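Local structure of epsin 1 (Danio rerio, 5LP0) at residues A[10-15]-A[29-34]; A[16-21]-A[59-64]; A[53-58]-A[95-100]; A[73-78]-A[133-138]. The protein probably binds membranes rich in phosphatidylinositol 4,5-bisphosphate through its ENTH domain, bends them and promotes clathrin-coated invaginations in receptor-mediated endocytosis. All blocks are in the same frame, centred on the assembly; numbering follows the deposited sequence. Where two conformers were deposited one is given.

Contact 1. Residues A[10-15]-A[29-34]; sequences IKVREA and SEIADL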
loop_
_atom_site.group_PDB
_atom_site.type_symbol
_atom_site.label_atom_id
_atom_site.label_comp_id
_atom_site.label_asym_id
_atom_site.label_seq_id
_atom_site.Cartn_x
_atom_site.Cartn_y
_atom_site.Cartn_z
ATOM N N ILE A 10 -9.828 -6.736 -7.046
ATOM C CA ILE A 10 -8.985 -7.742 -7.664
ATOM C C ILE A 10 -7.590 -7.191 -8.001
ATOM O O ILE A 10 -6.596 -7.873 -7.771
ATOM C CB ILE A 10 -9.707 -8.346 -8.890
ATOM C CG1 ILE A 10 -10.822 -9.263 -8.378
ATOM C CG2 ILE A 10 -8.749 -9.116 -9.767
ATOM C CD1 ILE A 10 -11.857 -9.596 -9.412
ATOM N N LYS A 11 -7.510 -5.966 -8.522
ATOM C CA LYS A 11 -6.212 -5.379 -8.850
ATOM C C LYS A 11 -5.360 -5.203 -7.586
ATOM O O LYS A 11 -4.158 -5.464 -7.589
ATOM C CB LYS A 11 -6.404 -4.037 -9.569
ATOM C CG LYS A 11 -6.822 -4.212 -11.022
ATOM C CD LYS A 11 -7.099 -2.881 -11.698
ATOM C CE LYS A 11 -7.487 -3.040 -13.166
ATOM N NZ LYS A 11 -6.430 -3.750 -13.957
ATOM N N VAL A 12 -5.968 -4.736 -6.507
ATOM C CA VAL A 12 -5.245 -4.624 -5.242
ATOM C C VAL A 12 -4.736 -5.994 -4.756
ATOM O O VAL A 12 -3.573 -6.133 -4.336
ATOM C CB VAL A 12 -6.122 -3.994 -4.150
ATOM C CG1 VAL A 12 -5.417 -4.066 -2.816
ATOM C CG2 VAL A 12 -6.470 -2.561 -4.497
ATOM N N ARG A 13 -5.580 -7.020 -4.858
ATOM C CA ARG A 13 -5.175 -8.363 -4.429
ATOM C C ARG A 13 -3.963 -8.827 -5.223
ATOM O O ARG A 13 -3.002 -9.348 -4.666
ATOM C CB ARG A 13 -6.315 -9.375 -4.597
ATOM C CG ARG A 13 -7.374 -9.250 -3.559
ATOM C CD ARG A 13 -8.584 -10.130 -3.875
ATOM N NE ARG A 13 -9.575 -10.025 -2.812
ATOM C CZ ARG A 13 -9.559 -10.741 -1.694
ATOM N NH1 ARG A 13 -8.606 -11.644 -1.492
ATOM N NH2 ARG A 13 -10.505 -10.556 -0.779
ATOM N N GLU A 14 -4.000 -8.616 -6.527
ATOM C CA GLU A 14 -2.913 -9.011 -7.396
ATOM C C GLU A 14 -1.632 -8.278 -7.014
ATOM O O GLU A 14 -0.571 -8.867 -6.975
ATOM C CB GLU A 14 -3.275 -8.696 -8.846
ATOM C CG GLU A 14 -2.142 -8.970 -9.804
ATOM C CD GLU A 14 -1.836 -10.442 -9.927
ATOM O OE1 GLU A 14 -2.792 -11.251 -9.853
ATOM O OE2 GLU A 14 -0.637 -10.795 -10.075
ATOM N N ALA A 15 -1.757 -6.982 -6.730
ATOM C CA ALA A 15 -0.624 -6.143 -6.397
ATOM C C ALA A 15 -0.010 -6.517 -5.052
ATOM O O ALA A 15 1.123 -6.150 -4.767
ATOM C CB ALA A 15 -1.036 -4.659 -6.388
ATOM N N SER A 29 -0.018 1.954 -11.186
ATOM C CA SER A 29 -0.506 3.169 -11.823
ATOM C C SER A 29 -2.004 3.081 -12.105
ATOM O O SER A 29 -2.726 4.048 -11.924
ATOM C CB SER A 29 0.261 3.442 -13.113
ATOM O OG SER A 29 -0.194 4.639 -13.718
ATOM N N GLU A 30 -2.464 1.923 -12.555
ATOM C CA GLU A 30 -3.893 1.717 -12.762
ATOM C C GLU A 30 -4.696 1.944 -11.466
ATOM O O GLU A 30 -5.737 2.600 -11.466
ATOM C CB GLU A 30 -4.163 0.315 -13.311
ATOM C CG GLU A 30 -3.612 0.081 -14.701
ATOM C CD GLU A 30 -3.615 -1.388 -15.104
ATOM O OE1 GLU A 30 -4.435 -2.160 -14.565
ATOM O OE2 GLU A 30 -2.789 -1.770 -15.960
ATOM N N ILE A 31 -4.207 1.375 -10.367
ATOM C CA ILE A 31 -4.861 1.514 -9.069
ATOM C C ILE A 31 -4.860 3.002 -8.656
ATOM O O ILE A 31 -5.874 3.516 -8.186
ATOM C CB ILE A 31 -4.215 0.606 -8.005
ATOM C CG1 ILE A 31 -4.332 -0.874 -8.432
ATOM C CG2 ILE A 31 -4.884 0.803 -6.654
ATOM C CD1 ILE A 31 -3.472 -1.815 -7.627
ATOM N N ALA A 32 -3.752 3.711 -8.900
ATOM C CA ALA A 32 -3.679 5.122 -8.566
ATOM C C ALA A 32 -4.742 5.912 -9.335
ATOM O O ALA A 32 -5.418 6.743 -8.747
ATOM C CB ALA A 32 -2.299 5.685 -8.865
ATOM N N ASP A 33 -4.912 5.660 -10.638
ATOM C CA ASP A 33 -5.964 6.349 -11.377
ATOM C C ASP A 33 -7.344 6.047 -10.784
ATOM O O ASP A 33 -8.176 6.941 -10.668
ATOM C CB ASP A 33 -5.967 5.942 -12.855
ATOM C CG ASP A 33 -4.846 6.579 -13.643
ATOM O OD1 ASP A 33 -4.381 7.676 -13.255
ATOM O OD2 ASP A 33 -4.432 5.973 -14.649
ATOM N N LEU A 34 -7.571 4.785 -10.393
ATOM C CA LEU A 34 -8.854 4.392 -9.810
ATOM C C LEU A 34 -9.131 5.069 -8.466
ATOM O O LEU A 34 -10.285 5.192 -8.061
ATOM C CB LEU A 34 -8.970 2.867 -9.681
ATOM C CG LEU A 34 -9.175 2.131 -11.013
ATOM C CD1 LEU A 34 -8.952 0.650 -10.837
ATOM C CD2 LEU A 34 -10.571 2.388 -11.584
#
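K11 reaches from helix 8-15 over the flank of helix 25-34, and three residues of that helix meet successive parts of its side chain. At its base, CB of K11 packs on CG1 of I31 at 3.9 Å. Farther out, CD of K11 passes CD1 of L34 at 4.1 Å, the two side chains crossing at about a right angle. CE then comes beside the carboxylate of E30. The chain is extended up to this carbon, and the bend at chi4 (-58°) places NZ beside OE1. The resulting salt bridge is short, K11 NZ to E30 OE1 2.6 Å, with the ammonium nearly along the C-O axis of that oxygen. The two helix segments, their axes 10.3 Å apart at closest approach and directed 144° from each other, form a roughly antiparallel helical pair at the N-terminal end of the all-helical ENTH fold. Beneath the lysine, CD1 of I31 lies 3.7 Å from the carbonyl O of K11 and 3.9 Å from CB of A15. V12 CG2 approaches I31 CG2 at 4.3 Å. I31 also packs on L68 and L72 of helix 59-75, whereas V12 turns to I44 and M47 of helix 38-51.

Contact 2. Residues A[16-21]-A[59-64]; sequences TSNDPW and WRHVYK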
loop_
_atom_site.group_PDB
_atom_site.type_symbol
_atom_site.label_atom_id
_atom_site.label_comp_id
_atom_site.label_asym_id
_atom_site.label_seq_id
_atom_site.Cartn_x
_atom_site.Cartn_y
_atom_site.Cartn_z
ATOM N N THR A 16 -0.794 -7.139 -4.186
ATOM C CA THR A 16 -0.327 -7.449 -2.838
ATOM C C THR A 16 -0.234 -8.949 -2.520
ATOM O O THR A 16 -0.254 -9.363 -1.351
ATOM C CB THR A 16 -1.226 -6.743 -1.822
ATOM O OG1 THR A 16 -2.587 -7.195 -1.963
ATOM C CG2 THR A 16 -1.162 -5.213 -2.004
ATOM N N SER A 17 -0.109 -9.765 -3.553
ATOM C CA SER A 17 -0.055 -11.212 -3.380
ATOM C C SER A 17 1.225 -11.682 -2.684
ATOM O O SER A 17 2.179 -10.917 -2.492
ATOM C CB SER A 17 -0.113 -11.893 -4.752
ATOM O OG SER A 17 1.162 -11.809 -5.364
ATOM N N ASN A 18 1.261 -12.955 -2.334
ATOM C CA ASN A 18 2.466 -13.513 -1.736
ATOM C C ASN A 18 3.597 -13.798 -2.737
ATOM O O ASN A 18 4.666 -14.232 -2.321
ATOM C CB ASN A 18 2.132 -14.795 -0.964
ATOM C CG ASN A 18 1.532 -14.526 0.410
ATOM O OD1 ASN A 18 1.896 -13.568 1.100
ATOM N ND2 ASN A 18 0.607 -15.387 0.821
ATOM N N ASP A 19 3.369 -13.556 -4.027
ATOM C CA ASP A 19 4.411 -13.762 -5.044
ATOM C C ASP A 19 5.637 -12.900 -4.733
ATOM O O ASP A 19 5.481 -11.722 -4.385
ATOM C CB ASP A 19 3.897 -13.390 -6.443
ATOM C CG ASP A 19 2.817 -14.316 -6.934
ATOM O OD1 ASP A 19 2.837 -15.486 -6.516
ATOM O OD2 ASP A 19 1.960 -13.880 -7.739
ATOM N N PRO A 20 6.849 -13.473 -4.856
ATOM C CA PRO A 20 8.089 -12.725 -4.580
ATOM C C PRO A 20 8.554 -11.804 -5.699
ATOM O O PRO A 20 9.752 -11.556 -5.842
ATOM C CB PRO A 20 9.121 -13.836 -4.361
ATOM C CG PRO A 20 8.612 -14.973 -5.166
ATOM C CD PRO A 20 7.114 -14.894 -5.142
ATOM N N TRP A 21 7.612 -11.323 -6.488
ATOM C CA TRP A 21 7.860 -10.291 -7.490
ATOM C C TRP A 21 6.740 -9.261 -7.382
ATOM O O TRP A 21 5.690 -9.540 -6.787
ATOM C CB TRP A 21 7.936 -10.909 -8.893
ATOM C CG TRP A 21 6.723 -11.711 -9.304
ATOM C CD1 TRP A 21 5.581 -11.233 -9.874
ATOM C CD2 TRP A 21 6.544 -13.133 -9.184
ATOM N NE1 TRP A 21 4.701 -12.260 -10.114
ATOM C CE2 TRP A 21 5.265 -13.436 -9.695
ATOM C CE3 TRP A 21 7.340 -14.181 -8.694
ATOM C CZ2 TRP A 21 4.766 -14.738 -9.737
ATOM C CZ3 TRP A 21 6.832 -15.483 -8.737
ATOM C CH2 TRP A 21 5.559 -15.743 -9.249
ATOM N N TRP A 59 3.007 -12.595 5.534
ATOM C CA TRP A 59 3.735 -11.342 5.742
ATOM C C TRP A 59 3.943 -10.520 4.468
ATOM O O TRP A 59 3.947 -9.270 4.518
ATOM C CB TRP A 59 5.090 -11.598 6.387
ATOM C CG TRP A 59 6.059 -12.266 5.470
ATOM C CD1 TRP A 59 6.254 -13.617 5.310
ATOM C CD2 TRP A 59 6.984 -11.621 4.590
ATOM N NE1 TRP A 59 7.224 -13.837 4.370
ATOM C CE2 TRP A 59 7.701 -12.633 3.923
ATOM C CE3 TRP A 59 7.281 -10.279 4.306
ATOM C CZ2 TRP A 59 8.687 -12.350 2.978
ATOM C CZ3 TRP A 59 8.261 -10.003 3.365
ATOM C CH2 TRP A 59 8.959 -11.033 2.722
ATOM N N ARG A 60 4.099 -11.174 3.314
ATOM C CA ARG A 60 4.376 -10.418 2.097
ATOM C C ARG A 60 3.125 -9.620 1.668
ATOM O O ARG A 60 3.248 -8.605 1.003
ATOM C CB ARG A 60 4.856 -11.305 0.953
ATOM C CG ARG A 60 5.758 -10.527 0.008
ATOM C CD ARG A 60 6.121 -11.325 -1.226
ATOM N NE ARG A 60 6.731 -12.602 -0.870
ATOM C CZ ARG A 60 8.034 -12.800 -0.717
ATOM N NH1 ARG A 60 8.895 -11.803 -0.886
ATOM N NH2 ARG A 60 8.479 -14.010 -0.391
ATOM N N HIS A 61 1.934 -10.058 2.070
ATOM C CA HIS A 61 0.721 -9.259 1.869
ATOM C C HIS A 61 0.936 -7.916 2.519
ATOM O O HIS A 61 0.582 -6.887 1.950
ATOM C CB HIS A 61 -0.500 -9.896 2.548
ATOM C CG HIS A 61 -1.061 -11.082 1.829
ATOM N ND1 HIS A 61 -2.123 -11.806 2.329
ATOM C CD2 HIS A 61 -0.706 -11.678 0.665
ATOM C CE1 HIS A 61 -2.412 -12.790 1.493
ATOM N NE2 HIS A 61 -1.585 -12.722 0.469
ATOM N N VAL A 62 1.509 -7.920 3.717
ATOM C CA VAL A 62 1.637 -6.692 4.502
ATOM C C VAL A 62 2.729 -5.823 3.885
ATOM O O VAL A 62 2.557 -4.617 3.669
ATOM C CB VAL A 62 2.029 -7.017 5.982
ATOM C CG1 VAL A 62 2.135 -5.728 6.811
ATOM C CG2 VAL A 62 1.037 -7.975 6.630
ATOM N N TYR A 63 3.862 -6.436 3.565
ATOM C CA TYR A 63 4.977 -5.708 2.962
ATOM C C TYR A 63 4.564 -5.058 1.631
ATOM O O TYR A 63 4.748 -3.850 1.431
ATOM C CB TYR A 63 6.133 -6.681 2.761
ATOM C CG TYR A 63 7.409 -6.044 2.280
ATOM C CD1 TYR A 63 8.227 -5.337 3.146
ATOM C CD2 TYR A 63 7.800 -6.159 0.950
ATOM C CE1 TYR A 63 9.406 -4.767 2.709
ATOM C CE2 TYR A 63 8.968 -5.588 0.507
ATOM C CZ TYR A 63 9.767 -4.892 1.391
ATOM O OH TYR A 63 10.942 -4.331 0.939
ATOM N N LYS A 64 3.966 -5.848 0.733
ATOM C CA LYS A 64 3.550 -5.340 -0.580
ATOM C C LYS A 64 2.387 -4.331 -0.491
ATOM O O LYS A 64 2.324 -3.377 -1.276
ATOM C CB LYS A 64 3.234 -6.501 -1.527
ATOM C CG LYS A 64 4.500 -7.269 -1.929
ATOM C CD LYS A 64 4.253 -8.601 -2.647
ATOM C CE LYS A 64 3.785 -8.371 -4.075
ATOM N NZ LYS A 64 3.531 -9.681 -4.745
HETATM O O HOH W 1 4.116 -14.009 2.562
#
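K64 sends its ammonium group into the loop 16-21, where three backbone carbonyls accept from it. NZ of K64 bonds O of D19 at 2.8 Å, and its bonds to O of S17 and O of W21 are of similar length. At the W21 oxygen the C=O...NZ angle is 163°, whereas the S17 carbonyl is approached from above its plane. OG of S17, at a longer distance, makes a weak contact that must share a proton with one of the carbonyls. The bend at chi3 (74°) places CE of K64 3.5 Å from O of W21. One helical turn earlier, R60 gives a weak bond from NE to O of N18, and its guanidinium lies between CA of P20 over one face and CZ2 of W59 over the other. The N18 amide and the H61 imidazole have planes only 6° apart, with OD1 of N18 3.2 Å from CD2 of H61. A water joins OD1 of N18 to the backbone N of R60.

Farther out, ND2 of N18 bonds OD1 of N58 and ND1 of H61 bonds OD1 of D54, fixing how these groups are turned. An ST turn, D19 N to S17 OG at 3.1 Å, shapes the loop. N18 and H61 probably contact the phosphoinositide headgroup, as in a close relative. Gripped by neutral carbonyls, the buried lysine probably stays protonated; OD2 of D19, 5.4 Å from NZ of K64, would partly balance its charge.

Contact 3. Residues A[53-58]-A[95-100]; sequences NDHGKN and KDFQYI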
loop_
_atom_site.group_PDB
_atom_site.type_symbol
_atom_site.label_atom_id
_atom_site.label_comp_id
_atom_site.label_asym_id
_atom_site.label_seq_id
_atom_site.Cartn_x
_atom_site.Cartn_y
_atom_site.Cartn_z
ATOM N N ASN A 53 -3.324 -6.041 7.480
ATOM C CA ASN A 53 -3.736 -6.663 8.740
ATOM C C ASN A 53 -3.595 -8.194 8.707
ATOM O O ASN A 53 -4.114 -8.886 9.584
ATOM C CB ASN A 53 -5.208 -6.283 8.994
ATOM C CG ASN A 53 -5.664 -6.547 10.415
ATOM O OD1 ASN A 53 -4.899 -6.400 11.376
ATOM N ND2 ASN A 53 -6.927 -6.927 10.559
ATOM N N ASP A 54 -2.885 -8.715 7.714
ATOM C CA ASP A 54 -2.491 -10.131 7.671
ATOM C C ASP A 54 -1.228 -10.374 8.505
ATOM O O ASP A 54 -0.591 -9.424 8.986
ATOM C CB ASP A 54 -2.313 -10.573 6.216
ATOM C CG ASP A 54 -3.642 -10.825 5.512
ATOM O OD1 ASP A 54 -3.638 -10.896 4.264
ATOM O OD2 ASP A 54 -4.673 -10.968 6.202
ATOM N N HIS A 55 -0.866 -11.647 8.689
ATOM C CA HIS A 55 0.205 -12.009 9.590
ATOM C C HIS A 55 0.910 -13.256 9.106
ATOM O O HIS A 55 0.470 -13.951 8.191
ATOM C CB HIS A 55 -0.375 -12.289 10.978
ATOM C CG HIS A 55 -1.126 -11.135 11.563
ATOM N ND1 HIS A 55 -0.505 -10.109 12.240
ATOM C CD2 HIS A 55 -2.449 -10.840 11.560
ATOM C CE1 HIS A 55 -1.410 -9.228 12.629
ATOM N NE2 HIS A 55 -2.596 -9.651 12.234
ATOM N N GLY A 56 2.005 -13.552 9.805
ATOM C CA GLY A 56 2.702 -14.829 9.705
ATOM C C GLY A 56 3.195 -15.133 8.307
ATOM O O GLY A 56 3.874 -14.319 7.696
ATOM N N LYS A 57 2.811 -16.302 7.805
ATOM C CA LYS A 57 3.204 -16.755 6.473
ATOM C C LYS A 57 2.669 -15.847 5.372
ATOM O O LYS A 57 3.116 -15.917 4.221
ATOM C CB LYS A 57 2.736 -18.203 6.245
ATOM C CG LYS A 57 1.231 -18.360 6.109
ATOM C CD LYS A 57 0.850 -19.813 5.959
ATOM C CE LYS A 57 -0.649 -20.005 6.017
ATOM N NZ LYS A 57 -1.007 -21.453 5.926
ATOM N N ASN A 58 1.712 -14.990 5.723
ATOM C CA ASN A 58 1.172 -14.007 4.774
ATOM C C ASN A 58 1.828 -12.638 4.925
ATOM O O ASN A 58 1.297 -11.635 4.466
ATOM C CB ASN A 58 -0.332 -13.877 4.951
ATOM C CG ASN A 58 -1.079 -15.079 4.434
ATOM O OD1 ASN A 58 -0.849 -15.550 3.314
ATOM N ND2 ASN A 58 -1.965 -15.604 5.259
ATOM N N LYS A 95 5.297 -1.475 12.854
ATOM C CA LYS A 95 6.660 -1.322 13.369
ATOM C C LYS A 95 6.944 -2.404 14.409
ATOM O O LYS A 95 8.088 -2.616 14.755
ATOM C CB LYS A 95 6.862 0.076 13.959
ATOM C CG LYS A 95 6.740 1.190 12.898
ATOM C CD LYS A 95 6.756 2.603 13.463
ATOM C CE LYS A 95 8.060 2.890 14.155
ATOM N NZ LYS A 95 8.079 4.287 14.660
ATOM N N ASP A 96 5.888 -3.075 14.883
ATOM C CA ASP A 96 5.996 -4.182 15.840
ATOM C C ASP A 96 5.794 -5.556 15.224
ATOM O O ASP A 96 5.786 -6.557 15.944
ATOM C CB ASP A 96 4.964 -4.028 16.969
ATOM C CG ASP A 96 5.021 -2.677 17.635
ATOM O OD1 ASP A 96 6.132 -2.224 17.958
ATOM O OD2 ASP A 96 3.945 -2.065 17.838
ATOM N N PHE A 97 5.620 -5.614 13.910
ATOM C CA PHE A 97 5.300 -6.864 13.230
ATOM C C PHE A 97 6.425 -7.877 13.375
ATOM O O PHE A 97 7.580 -7.538 13.172
ATOM C CB PHE A 97 5.029 -6.577 11.753
ATOM C CG PHE A 97 4.588 -7.769 10.957
ATOM C CD1 PHE A 97 3.247 -7.988 10.712
ATOM C CD2 PHE A 97 5.509 -8.659 10.424
ATOM C CE1 PHE A 97 2.833 -9.053 9.962
ATOM C CE2 PHE A 97 5.077 -9.741 9.670
ATOM C CZ PHE A 97 3.730 -9.934 9.461
ATOM N N GLN A 98 6.071 -9.114 13.719
ATOM C CA GLN A 98 7.040 -10.204 13.883
ATOM C C GLN A 98 6.754 -11.340 12.929
ATOM O O GLN A 98 5.612 -11.786 12.812
ATOM C CB GLN A 98 6.970 -10.801 15.301
ATOM C CG GLN A 98 7.092 -9.823 16.448
ATOM C CD GLN A 98 8.433 -9.119 16.493
ATOM O OE1 GLN A 98 9.483 -9.754 16.481
ATOM N NE2 GLN A 98 8.401 -7.790 16.542
ATOM N N TYR A 99 7.791 -11.842 12.274
ATOM C CA TYR A 99 7.710 -13.153 11.628
ATOM C C TYR A 99 9.070 -13.756 11.341
ATOM O O TYR A 99 9.870 -13.173 10.617
ATOM C CB TYR A 99 6.889 -13.102 10.332
ATOM C CG TYR A 99 6.695 -14.481 9.730
ATOM C CD1 TYR A 99 6.010 -15.466 10.431
ATOM C CD2 TYR A 99 7.198 -14.799 8.476
ATOM C CE1 TYR A 99 5.811 -16.727 9.897
ATOM C CE2 TYR A 99 7.025 -16.086 7.937
ATOM C CZ TYR A 99 6.315 -17.024 8.649
ATOM O OH TYR A 99 6.140 -18.277 8.115
ATOM N N ILE A 100 9.282 -14.942 11.910
ATOM C CA ILE A 100 10.445 -15.778 11.624
ATOM C C ILE A 100 9.941 -16.903 10.728
ATOM O O ILE A 100 8.995 -17.602 11.096
ATOM C CB ILE A 100 11.026 -16.386 12.926
ATOM C CG1 ILE A 100 11.387 -15.271 13.910
ATOM C CG2 ILE A 100 12.248 -17.297 12.638
ATOM C CD1 ILE A 100 12.327 -14.244 13.332
HETATM O O HOH W 2 2.858 -12.005 12.246
#
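G56 and Y99 stand with their CA atoms 5.6 Å apart, at a tight turn over H55-N58, closed by N58 N to H55 O, in which G56 takes the second position with a positive phi of 59°. The peptide that follows G56 lies over one face of the Y99 ring. The carbonyl O of G56 is 3.3 Å above the ring plane, over its centre, and N of K57 is nearer the rim; CA of G56 comes within 3.4 Å of CD1 of Y99. CG of Y99 is anti to the backbone N (chi1 -175°), which directs it toward the turn. F97 meets mainly the residues before G56, its CZ also lying near N of G56. Its CE1 points at O of D54, 3.6 Å away and in the plane of the ring, while CA of H55 lies 4.0 Å from the same carbon. No direct hydrogen bond joins the two segments; one water accepts from N of G56 and donates to O of Q98. F97 also packs on W59, V62 and V111, and Y99 meets the W59 ring. Through D54 the turn adjoins the likely phosphoinositide site. The backbone angles are those of a type II' turn, here in the loop that leads into helix 59-75 of the all-helical ENTH fold.

Contact 4. Residues A[73-78]-A[133-138]; sequences IKTGSE and IHALKT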
loop_
_atom_site.group_PDB
_atom_site.type_symbol
_atom_site.label_atom_id
_atom_site.label_comp_id
_atom_site.label_asym_id
_atom_site.label_seq_id
_atom_site.Cartn_x
_atom_site.Cartn_y
_atom_site.Cartn_z
ATOM N N ILE A 73 -0.319 6.953 -1.923
ATOM C CA ILE A 73 -0.160 8.196 -1.175
ATOM C C ILE A 73 0.518 9.255 -2.049
ATOM O O ILE A 73 0.087 10.419 -2.067
ATOM C CB ILE A 73 0.687 7.958 0.097
ATOM C CG1 ILE A 73 -0.147 7.251 1.173
ATOM C CG2 ILE A 73 1.277 9.256 0.632
ATOM C CD1 ILE A 73 0.703 6.526 2.232
ATOM N N LYS A 74 1.537 8.852 -2.792
ATOM C CA LYS A 74 2.345 9.792 -3.578
ATOM C C LYS A 74 1.774 10.070 -4.967
ATOM O O LYS A 74 2.005 11.140 -5.529
ATOM C CB LYS A 74 3.761 9.250 -3.729
ATOM C CG LYS A 74 4.549 9.170 -2.438
ATOM C CD LYS A 74 5.917 8.578 -2.686
ATOM C CE LYS A 74 6.680 8.497 -1.394
ATOM N NZ LYS A 74 8.067 7.971 -1.602
ATOM N N THR A 75 1.008 9.135 -5.514
ATOM C CA THR A 75 0.644 9.163 -6.932
ATOM C C THR A 75 -0.871 9.225 -7.195
ATOM O O THR A 75 -1.305 9.571 -8.303
ATOM C CB THR A 75 1.190 7.911 -7.640
ATOM O OG1 THR A 75 2.475 7.553 -7.084
ATOM C CG2 THR A 75 1.340 8.169 -9.102
ATOM N N GLY A 76 -1.660 8.864 -6.184
ATOM C CA GLY A 76 -3.100 8.781 -6.306
ATOM C C GLY A 76 -3.793 10.035 -5.804
ATOM O O GLY A 76 -3.165 11.070 -5.575
ATOM N N SER A 77 -5.107 9.942 -5.642
ATOM C CA SER A 77 -5.897 11.016 -5.045
ATOM C C SER A 77 -5.359 11.409 -3.671
ATOM O O SER A 77 -4.878 10.561 -2.913
ATOM C CB SER A 77 -7.346 10.549 -4.896
ATOM O OG SER A 77 -8.091 11.456 -4.103
ATOM N N GLU A 78 -5.420 12.696 -3.349
ATOM C CA GLU A 78 -4.983 13.164 -2.047
ATOM C C GLU A 78 -5.840 12.595 -0.915
ATOM O O GLU A 78 -5.437 12.634 0.241
ATOM C CB GLU A 78 -4.900 14.701 -2.024
ATOM C CG GLU A 78 -3.785 15.230 -2.940
ATOM C CD GLU A 78 -3.505 16.718 -2.803
ATOM O OE1 GLU A 78 -4.373 17.476 -2.313
ATOM O OE2 GLU A 78 -2.396 17.120 -3.188
ATOM N N ILE A 133 5.230 15.608 -6.245
ATOM C CA ILE A 133 5.796 16.128 -7.492
ATOM C C ILE A 133 6.707 15.090 -8.143
ATOM O O ILE A 133 6.568 14.790 -9.343
ATOM C CB ILE A 133 6.558 17.404 -7.231
ATOM C CG1 ILE A 133 5.569 18.543 -6.960
ATOM C CG2 ILE A 133 7.454 17.763 -8.448
ATOM C CD1 ILE A 133 6.239 19.846 -6.494
ATOM N N HIS A 134 7.629 14.534 -7.362
ATOM C CA HIS A 134 8.536 13.533 -7.931
ATOM C C HIS A 134 7.780 12.276 -8.421
ATOM O O HIS A 134 8.055 11.737 -9.497
ATOM C CB HIS A 134 9.607 13.153 -6.908
ATOM C CG HIS A 134 10.568 12.112 -7.403
ATOM N ND1 HIS A 134 11.700 12.427 -8.121
ATOM C CD2 HIS A 134 10.555 10.761 -7.293
ATOM C CE1 HIS A 134 12.354 11.315 -8.421
ATOM N NE2 HIS A 134 11.677 10.292 -7.937
ATOM N N ALA A 135 6.787 11.841 -7.658
ATOM C CA ALA A 135 6.073 10.611 -7.981
ATOM C C ALA A 135 5.228 10.794 -9.246
ATOM O O ALA A 135 5.119 9.888 -10.061
ATOM C CB ALA A 135 5.192 10.196 -6.828
ATOM N N LEU A 136 4.645 11.973 -9.416
ATOM C CA LEU A 136 3.765 12.231 -10.549
ATOM C C LEU A 136 4.612 12.344 -11.795
ATOM O O LEU A 136 4.192 11.958 -12.874
ATOM C CB LEU A 136 2.919 13.497 -10.357
ATOM C CG LEU A 136 1.799 13.381 -9.316
ATOM C CD1 LEU A 136 1.035 14.681 -9.129
ATOM C CD2 LEU A 136 0.809 12.267 -9.686
ATOM N N LYS A 137 5.818 12.869 -11.649
ATOM C CA LYS A 137 6.744 12.865 -12.770
ATOM C C LYS A 137 7.158 11.450 -13.183
ATOM O O LYS A 137 7.232 11.156 -14.373
ATOM C CB LYS A 137 7.933 13.753 -12.454
ATOM C CG LYS A 137 7.507 15.213 -12.340
ATOM C CD LYS A 137 8.610 16.087 -11.763
ATOM C CE LYS A 137 9.788 16.173 -12.718
ATOM N NZ LYS A 137 9.315 16.772 -13.992
ATOM N N THR A 138 7.387 10.565 -12.214
ATOM C CA THR A 138 7.639 9.165 -12.539
ATOM C C THR A 138 6.432 8.552 -13.289
ATOM O O THR A 138 6.608 7.864 -14.302
ATOM C CB THR A 138 7.956 8.361 -11.259
ATOM O OG1 THR A 138 9.127 8.903 -10.623
ATOM C CG2 THR A 138 8.191 6.879 -11.583
HETATM O O HOH W 3 4.888 7.294 -9.137
#
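A135 sets its methyl group against K74 and T75 at the C-terminal end of helix 59-75. Van der Waals contacts carry the direct touch, several of them from a methyl carbon to an oxygen. CB of A135 lies 3.5 Å from CB of K74 and 3.8 Å from OG1 of T75. One residue on, L136 brings CD2 to within 3.7 Å of the carbonyl O of T75 and 4.2 Å of CG2 of T75, the leucine and threonine side chains sliding past each other in opposite directions.

The polar link between the segments runs through one water, which donates to O of A135 at 2.8 Å and to OG1 of T75 at 3.2 Å. T75 in turn gives its hydroxyl proton to O of Y71, one turn back in the helix.

Charged groups act at the margins. Beyond its CB, K74 extends away from helix segment 133-138, and its NZ forms salt bridges with E70 and E131. R132 bonds O of G76, just after helix 59-75 ends. As a separate capping interaction, S77, at the N-cap of helix 78-86, accepts from N of R79 through its OG.

The two segments thus touch directly by van der Waals contact and are linked in polar fashion through the water. OG1 of T75 donates to Y71 and accepts from the water, which makes the bridge compatible with a hydroxyl already committed to its own helix.

From the N terminus, contact 1 closes the first loop by pairing helix 8-15 with helix 25-34. Contact 2 starts inside that loop and crosses contact 1, carrying 16-21 to the start of helix 59-75; A15 touches K64 where the two meet. Contact 3 crosses contact 2, binding the 53-58 loop to 95-100, and the two adjoin through probable hydrogen bonds, D54 to H61 and N18 to N58. Contact 4 crosses contact 3 along the chain but lies on the opposite side of the chain's centre, joining the far end of helix 59-75 to helix 125-139. A32 of contact 1 packs there against T75 and G76. None nests; helix 59-75 serves contacts 2 and 4 at its two ends.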